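Long-range contact in D-aminoacid aminotransferase-like PLP-dependent enzyme (Haemophilus somnus, PDB 3CEB), which carries covalently bound pyridoxal phosphate and probably acts as a 4-amino-4-deoxychorismate lyase of the class IV aminotransferase family: residues A[4-12]-A[24-35]. Residues are numbered along the deposited sequence; the frame is centred on the assembly and turned at random.
Sequences QFPLFETIL and HQQRYEKSLLKF
The side chain of E9 bends at chi2 (-71°) and sets its carboxylate between H24 and R27. R27 runs extended through chi1 and chi2, CG anti to the backbone N, and turns at chi3 (61°) to lay the guanidinium edge against it. R27 grips side-on, one nitrogen to each oxygen: R27 NE reaches the syn lone pair of E9 OE2 at 2.6 Å, while R27 NH2 meets E9 OE1 from above the carboxylate plane at 2.7 Å. E9 OE1 also takes a nearly straight bond from H24 ND1, 2.7 Å long and in the plane of the imidazole, so one buried oxygen is held by two donors. I11 CG1 lies 3.8 Å from the centroid of the H24 ring, 4° off its normal, a CH-pi contact. H24 NE2 is linked through a water to the backbone N of L12; a second water joins R27 NH2 to T10 O. Strand 7-12 and helix 24-35 run antiparallel, the closest approach of these segment axes being 9.4 Å; the helix packs on a face of the antiparallel sheet that holds strand 7-14, in the D-amino-acid-aminotransferase-like PLP-dependent fold. R27 NH2 also makes a weak hydrogen bond to the phosphate oxygen OP2 of the pyridoxal-phosphate-modified lysine at position 103, consistent with E9 positioning the arginine beside the cofactor. Toward the C-terminal end of helix 24-35 the contact turns apolar: L7 CD1 packs against F35 CG at 4.0 Å, and the P6 ring touches the far rim of the same phenyl, P6 CG to F35 CE2 at 3.6 Å. S31 CB lies 4.3 Å from L7 CD1, and S31 OG bonds back to R27 O, which S31 N also reaches, from the opposite face of its plane.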
ATOM      1  N   GLN A   4       7.780  10.840  16.001  1.00 36.24           N
ATOM      2  CA  GLN A   4       9.192  10.700  15.593  1.00 36.47           C
ATOM      3  C   GLN A   4       9.472   9.628  14.544  1.00 35.69           C
ATOM      4  O   GLN A   4      10.606   9.483  14.112  1.00 36.45           O
ATOM      5  CB  GLN A   4      10.099  10.495  16.798  1.00 36.88           C
ATOM      6  CG  GLN A   4       9.928   9.163  17.510  1.00 35.93           C
ATOM      7  CD  GLN A   4      10.415   9.343  18.883  1.00 36.67           C
ATOM      8  OE1 GLN A   4      10.028  10.331  19.548  1.00 36.56           O
ATOM      9  NE2 GLN A   4      11.304   8.447  19.338  1.00 35.92           N
ATOM     10  N   PHE A   5       8.426   8.910  14.143  1.00 33.74           N
ATOM     11  CA  PHE A   5       8.516   7.926  13.102  1.00 32.19           C
ATOM     12  C   PHE A   5       7.652   8.366  11.940  1.00 30.49           C
ATOM     13  O   PHE A   5       6.440   8.203  11.961  1.00 30.40           O
ATOM     14  CB  PHE A   5       8.009   6.614  13.640  1.00 33.08           C
ATOM     15  CG  PHE A   5       8.764   6.139  14.829  1.00 34.40           C
ATOM     16  CD1 PHE A   5      10.046   5.632  14.688  1.00 35.27           C
ATOM     17  CD2 PHE A   5       8.205   6.200  16.087  1.00 35.01           C
ATOM     18  CE1 PHE A   5      10.738   5.229  15.775  1.00 35.39           C
ATOM     19  CE2 PHE A   5       8.909   5.793  17.179  1.00 33.88           C
ATOM     20  CZ  PHE A   5      10.156   5.295  17.022  1.00 35.29           C
ATOM     21  N   PRO A   6       8.264   8.898  10.898  1.00 28.62           N
ATOM     22  CA  PRO A   6       7.484   9.505   9.830  1.00 28.07           C
ATOM     23  C   PRO A   6       7.193   8.623   8.635  1.00 28.06           C
ATOM     24  O   PRO A   6       6.548   9.052   7.695  1.00 28.22           O
ATOM     25  CB  PRO A   6       8.385  10.631   9.395  1.00 28.37           C
ATOM     26  CG  PRO A   6       9.749  10.023   9.552  1.00 27.95           C
ATOM     27  CD  PRO A   6       9.697   9.189  10.781  1.00 27.85           C
ATOM     28  N   LEU A   7       7.653   7.397   8.685  1.00 28.60           N
ATOM     29  CA  LEU A   7       7.380   6.424   7.637  1.00 29.04           C
ATOM     30  C   LEU A   7       6.943   5.077   8.257  1.00 29.96           C
ATOM     31  O   LEU A   7       7.215   4.790   9.417  1.00 29.58           O
ATOM     32  CB  LEU A   7       8.658   6.189   6.818  1.00 28.72           C
ATOM     33  CG  LEU A   7       9.286   7.367   6.084  1.00 27.52           C
ATOM     34  CD1 LEU A   7      10.715   7.073   5.635  1.00 25.50           C
ATOM     35  CD2 LEU A   7       8.426   7.730   4.921  1.00 25.01           C
ATOM     36  N   PHE A   8       6.272   4.241   7.474  1.00 31.07           N
ATOM     37  CA  PHE A   8       5.946   2.869   7.925  1.00 31.15           C
ATOM     38  C   PHE A   8       5.752   1.844   6.804  1.00 31.74           C
ATOM     39  O   PHE A   8       5.697   2.190   5.619  1.00 31.89           O
ATOM     40  CB  PHE A   8       4.721   2.878   8.808  1.00 30.61           C
ATOM     41  CG  PHE A   8       3.440   3.198   8.095  1.00 29.86           C
ATOM     42  CD1 PHE A   8       3.120   4.484   7.776  1.00 29.09           C
ATOM     43  CD2 PHE A   8       2.508   2.196   7.812  1.00 29.13           C
ATOM     44  CE1 PHE A   8       1.898   4.778   7.164  1.00 29.48           C
ATOM     45  CE2 PHE A   8       1.298   2.490   7.198  1.00 27.05           C
ATOM     46  CZ  PHE A   8       1.001   3.763   6.868  1.00 27.48           C
ATOM     47  N   GLU A   9       5.691   0.581   7.225  1.00 31.55           N
ATOM     48  CA  GLU A   9       5.445  -0.552   6.340  1.00 31.84           C
ATOM     49  C   GLU A   9       4.345  -1.393   7.002  1.00 32.65           C
ATOM     50  O   GLU A   9       4.312  -1.521   8.225  1.00 34.24           O
ATOM     51  CB  GLU A   9       6.720  -1.387   6.156  1.00 31.66           C
ATOM     52  CG  GLU A   9       7.767  -0.734   5.237  1.00 32.88           C
ATOM     53  CD  GLU A   9       7.356  -0.727   3.757  1.00 32.80           C
ATOM     54  OE1 GLU A   9       6.640  -1.659   3.346  1.00 31.86           O
ATOM     55  OE2 GLU A   9       7.729   0.224   3.015  1.00 35.28           O
ATOM     56  N   THR A  10       3.428  -1.935   6.219  1.00 32.32           N
ATOM     57  CA  THR A  10       2.392  -2.802   6.751  1.00 32.21           C
ATOM     58  C   THR A  10       2.576  -4.163   6.115  1.00 31.25           C
ATOM     59  O   THR A  10       2.482  -4.303   4.899  1.00 29.98           O
ATOM     60  CB  THR A  10       1.019  -2.242   6.418  1.00 32.91           C
ATOM     61  OG1 THR A  10       0.947  -0.927   6.952  1.00 35.92           O
ATOM     62  CG2 THR A  10      -0.105  -3.050   7.020  1.00 32.79           C
ATOM     63  N   ILE A  11       2.847  -5.153   6.956  1.00 30.29           N
ATOM     64  CA  ILE A  11       3.130  -6.486   6.508  1.00 30.19           C
ATOM     65  C   ILE A  11       2.052  -7.464   6.915  1.00 30.84           C
ATOM     66  O   ILE A  11       1.548  -7.458   8.040  1.00 31.60           O
ATOM     67  CB  ILE A  11       4.465  -6.939   7.080  1.00 30.51           C
ATOM     68  CG1 ILE A  11       5.580  -5.983   6.581  1.00 29.57           C
ATOM     69  CG2 ILE A  11       4.719  -8.425   6.739  1.00 29.15           C
ATOM     70  CD1 ILE A  11       6.779  -5.920   7.492  1.00 30.62           C
ATOM     71  N   LEU A  12       1.677  -8.307   5.965  1.00 30.69           N
ATOM     72  CA  LEU A  12       0.667  -9.327   6.202  1.00 29.79           C
ATOM     73  C   LEU A  12       1.334 -10.632   6.642  1.00 29.31           C
ATOM     74  O   LEU A  12       2.362 -11.021   6.112  1.00 29.16           O
ATOM     75  CB  LEU A  12      -0.128  -9.541   4.922  1.00 29.42           C
ATOM     76  CG  LEU A  12      -1.138 -10.679   4.830  1.00 30.49           C
ATOM     77  CD1 LEU A  12      -2.250 -10.517   5.849  1.00 30.19           C
ATOM     78  CD2 LEU A  12      -1.700 -10.752   3.389  1.00 28.91           C
ATOM     79  N   HIS A  24       8.979  -5.450   0.768  1.00 28.30           N
ATOM     80  CA  HIS A  24       8.883  -4.489   1.820  1.00 28.05           C
ATOM     81  C   HIS A  24      10.273  -3.989   2.135  1.00 28.39           C
ATOM     82  O   HIS A  24      10.494  -2.797   2.335  1.00 28.78           O
ATOM     83  CB  HIS A  24       8.211  -5.099   3.044  1.00 28.20           C
ATOM     84  CG  HIS A  24       6.723  -5.254   2.917  1.00 28.95           C
ATOM     85  ND1 HIS A  24       5.852  -4.191   3.034  1.00 28.74           N
ATOM     86  CD2 HIS A  24       5.949  -6.359   2.740  1.00 29.52           C
ATOM     87  CE1 HIS A  24       4.611  -4.631   2.903  1.00 30.34           C
ATOM     88  NE2 HIS A  24       4.640  -5.939   2.710  1.00 30.01           N
ATOM     89  N   GLN A  25      11.229  -4.901   2.185  1.00 29.26           N
ATOM     90  CA  GLN A  25      12.610  -4.510   2.481  1.00 29.50           C
ATOM     91  C   GLN A  25      13.102  -3.528   1.413  1.00 30.00           C
ATOM     92  O   GLN A  25      13.773  -2.581   1.748  1.00 29.56           O
ATOM     93  CB  GLN A  25      13.543  -5.735   2.533  1.00 30.38           C
ATOM     94  CG  GLN A  25      15.033  -5.429   2.918  1.00 28.79           C
ATOM     95  CD  GLN A  25      15.180  -5.095   4.387  1.00 30.14           C
ATOM     96  OE1 GLN A  25      14.440  -5.647   5.227  1.00 27.94           O
ATOM     97  NE2 GLN A  25      16.123  -4.172   4.718  1.00 25.68           N
ATOM     98  N   GLN A  26      12.728  -3.737   0.144  1.00 30.33           N
ATOM     99  CA  GLN A  26      13.240  -2.889  -0.939  1.00 31.32           C
ATOM    100  C   GLN A  26      12.750  -1.475  -0.792  1.00 30.39           C
ATOM    101  O   GLN A  26      13.545  -0.542  -0.932  1.00 29.85           O
ATOM    102  CB  GLN A  26      12.833  -3.310  -2.354  1.00 31.28           C
ATOM    103  CG  GLN A  26      13.392  -4.581  -2.831  1.00 36.07           C
ATOM    104  CD  GLN A  26      13.027  -4.838  -4.326  1.00 43.42           C
ATOM    105  OE1 GLN A  26      12.382  -5.859  -4.669  1.00 46.94           O
ATOM    106  NE2 GLN A  26      13.434  -3.898  -5.209  1.00 42.68           N
ATOM    107  N   ARG A  27      11.440  -1.345  -0.559  1.00 29.33           N
ATOM    108  CA  ARG A  27      10.802  -0.038  -0.431  1.00 29.08           C
ATOM    109  C   ARG A  27      11.334   0.655   0.787  1.00 29.11           C
ATOM    110  O   ARG A  27      11.617   1.859   0.779  1.00 28.83           O
ATOM    111  CB  ARG A  27       9.272  -0.133  -0.330  1.00 29.38           C
ATOM    112  CG  ARG A  27       8.607   1.228  -0.275  1.00 29.34           C
ATOM    113  CD  ARG A  27       7.135   1.216  -0.403  1.00 28.84           C
ATOM    114  NE  ARG A  27       6.512   0.465   0.674  1.00 29.33           N
ATOM    115  CZ  ARG A  27       5.218   0.165   0.729  1.00 30.63           C
ATOM    116  NH1 ARG A  27       4.382   0.581  -0.218  1.00 28.93           N
ATOM    117  NH2 ARG A  27       4.762  -0.567   1.753  1.00 31.95           N
ATOM    118  N   TYR A  28      11.485  -0.123   1.842  1.00 29.01           N
ATOM    119  CA  TYR A  28      12.060   0.415   3.063  1.00 29.18           C
ATOM    120  C   TYR A  28      13.425   1.058   2.754  1.00 29.75           C
ATOM    121  O   TYR A  28      13.675   2.199   3.129  1.00 30.24           O
ATOM    122  CB  TYR A  28      12.127  -0.664   4.152  1.00 28.64           C
ATOM    123  CG  TYR A  28      13.027  -0.394   5.329  1.00 27.89           C
ATOM    124  CD1 TYR A  28      12.852   0.712   6.117  1.00 27.34           C
ATOM    125  CD2 TYR A  28      14.032  -1.292   5.680  1.00 25.97           C
ATOM    126  CE1 TYR A  28      13.671   0.942   7.189  1.00 27.63           C
ATOM    127  CE2 TYR A  28      14.836  -1.072   6.746  1.00 25.54           C
ATOM    128  CZ  TYR A  28      14.666   0.053   7.503  1.00 27.29           C
ATOM    129  OH  TYR A  28      15.461   0.304   8.603  1.00 24.54           O
ATOM    130  N   GLU A  29      14.293   0.380   2.038  1.00 29.53           N
ATOM    131  CA  GLU A  29      15.621   0.963   1.815  1.00 30.37           C
ATOM    132  C   GLU A  29      15.568   2.160   0.858  1.00 29.96           C
ATOM    133  O   GLU A  29      16.301   3.133   1.015  1.00 30.07           O
ATOM    134  CB  GLU A  29      16.630  -0.084   1.302  1.00 30.60           C
ATOM    135  CG  GLU A  29      16.635  -1.383   2.114  1.00 33.48           C
ATOM    136  CD  GLU A  29      17.861  -2.261   1.937  1.00 38.41           C
ATOM    137  OE1 GLU A  29      18.779  -1.888   1.126  1.00 44.79           O
ATOM    138  OE2 GLU A  29      17.907  -3.312   2.644  1.00 36.96           O
ATOM    139  N   LYS A  30      14.719   2.043  -0.159  1.00 29.76           N
ATOM    140  CA  LYS A  30      14.499   3.095  -1.185  1.00 29.10           C
ATOM    141  C   LYS A  30      14.035   4.342  -0.409  1.00 28.48           C
ATOM    142  O   LYS A  30      14.465   5.449  -0.630  1.00 28.57           O
ATOM    143  CB  LYS A  30      13.408   2.596  -2.135  1.00 29.16           C
ATOM    144  CG  LYS A  30      13.477   2.878  -3.613  1.00 30.80           C
ATOM    145  CD  LYS A  30      12.766   1.640  -4.373  1.00 33.26           C
ATOM    146  N   SER A  31      13.208   4.107   0.589  1.00 28.16           N
ATOM    147  CA  SER A  31      12.627   5.170   1.364  1.00 28.24           C
ATOM    148  C   SER A  31      13.652   5.826   2.249  1.00 27.65           C
ATOM    149  O   SER A  31      13.740   7.045   2.307  1.00 27.33           O
ATOM    150  CB  SER A  31      11.459   4.626   2.174  1.00 28.81           C
ATOM    151  OG  SER A  31      10.450   4.187   1.272  1.00 29.09           O
ATOM    152  N   LEU A  32      14.467   5.015   2.900  1.00 27.84           N
ATOM    153  CA  LEU A  32      15.550   5.546   3.711  1.00 28.14           C
ATOM    154  C   LEU A  32      16.471   6.424   2.853  1.00 28.68           C
ATOM    155  O   LEU A  32      16.863   7.506   3.249  1.00 28.00           O
ATOM    156  CB  LEU A  32      16.335   4.425   4.395  1.00 28.23           C
ATOM    157  CG  LEU A  32      15.679   3.700   5.577  1.00 29.55           C
ATOM    158  CD1 LEU A  32      16.622   2.615   6.100  1.00 30.69           C
ATOM    159  CD2 LEU A  32      15.304   4.660   6.665  1.00 23.65           C
ATOM    160  N   LEU A  33      16.786   5.957   1.656  1.00 29.52           N
ATOM    161  CA  LEU A  33      17.634   6.731   0.736  1.00 30.32           C
ATOM    162  C   LEU A  33      17.015   8.051   0.268  1.00 30.77           C
ATOM    163  O   LEU A  33      17.696   9.056   0.136  1.00 31.90           O
ATOM    164  CB  LEU A  33      18.002   5.896  -0.488  1.00 29.87           C
ATOM    165  CG  LEU A  33      18.944   4.732  -0.178  1.00 29.23           C
ATOM    166  CD1 LEU A  33      19.028   3.725  -1.373  1.00 27.11           C
ATOM    167  CD2 LEU A  33      20.294   5.299   0.202  1.00 27.73           C
ATOM    168  N   LYS A  34      15.724   8.065   0.008  1.00 31.60           N
ATOM    169  CA  LYS A  34      15.087   9.304  -0.445  1.00 31.56           C
ATOM    170  C   LYS A  34      14.913  10.291   0.725  1.00 31.52           C
ATOM    171  O   LYS A  34      15.299  11.442   0.632  1.00 31.83           O
ATOM    172  CB  LYS A  34      13.731   9.024  -1.094  1.00 31.40           C
ATOM    173  CG  LYS A  34      13.085  10.280  -1.657  1.00 33.82           C
ATOM    174  CD  LYS A  34      11.637  10.050  -2.137  1.00 37.52           C
ATOM    175  CE  LYS A  34      11.063  11.284  -2.875  1.00 38.47           C
ATOM    176  NZ  LYS A  34       9.890  10.902  -3.736  1.00 38.41           N
ATOM    177  N   PHE A  35      14.377   9.806   1.834  1.00 31.36           N
ATOM    178  CA  PHE A  35      14.003  10.642   2.990  1.00 31.35           C
ATOM    179  C   PHE A  35      15.207  11.124   3.800  1.00 31.31           C
ATOM    180  O   PHE A  35      15.162  12.182   4.402  1.00 31.60           O
ATOM    181  CB  PHE A  35      13.072   9.840   3.917  1.00 31.40           C
ATOM    182  CG  PHE A  35      12.295  10.671   4.906  1.00 31.72           C
ATOM    183  CD1 PHE A  35      11.111  11.297   4.538  1.00 33.54           C
ATOM    184  CD2 PHE A  35      12.700  10.789   6.205  1.00 31.57           C
ATOM    185  CE1 PHE A  35      10.373  12.046   5.443  1.00 31.81           C
ATOM    186  CE2 PHE A  35      11.961  11.549   7.109  1.00 31.55           C
ATOM    187  CZ  PHE A  35      10.796  12.163   6.715  1.00 30.54           C
TER
HETATM  188  O   HOH W   1       2.426  -2.176   3.101  1.00 30.78           O
HETATM  189  O   HOH W   2       2.979  -8.078   3.266  1.00 23.69           O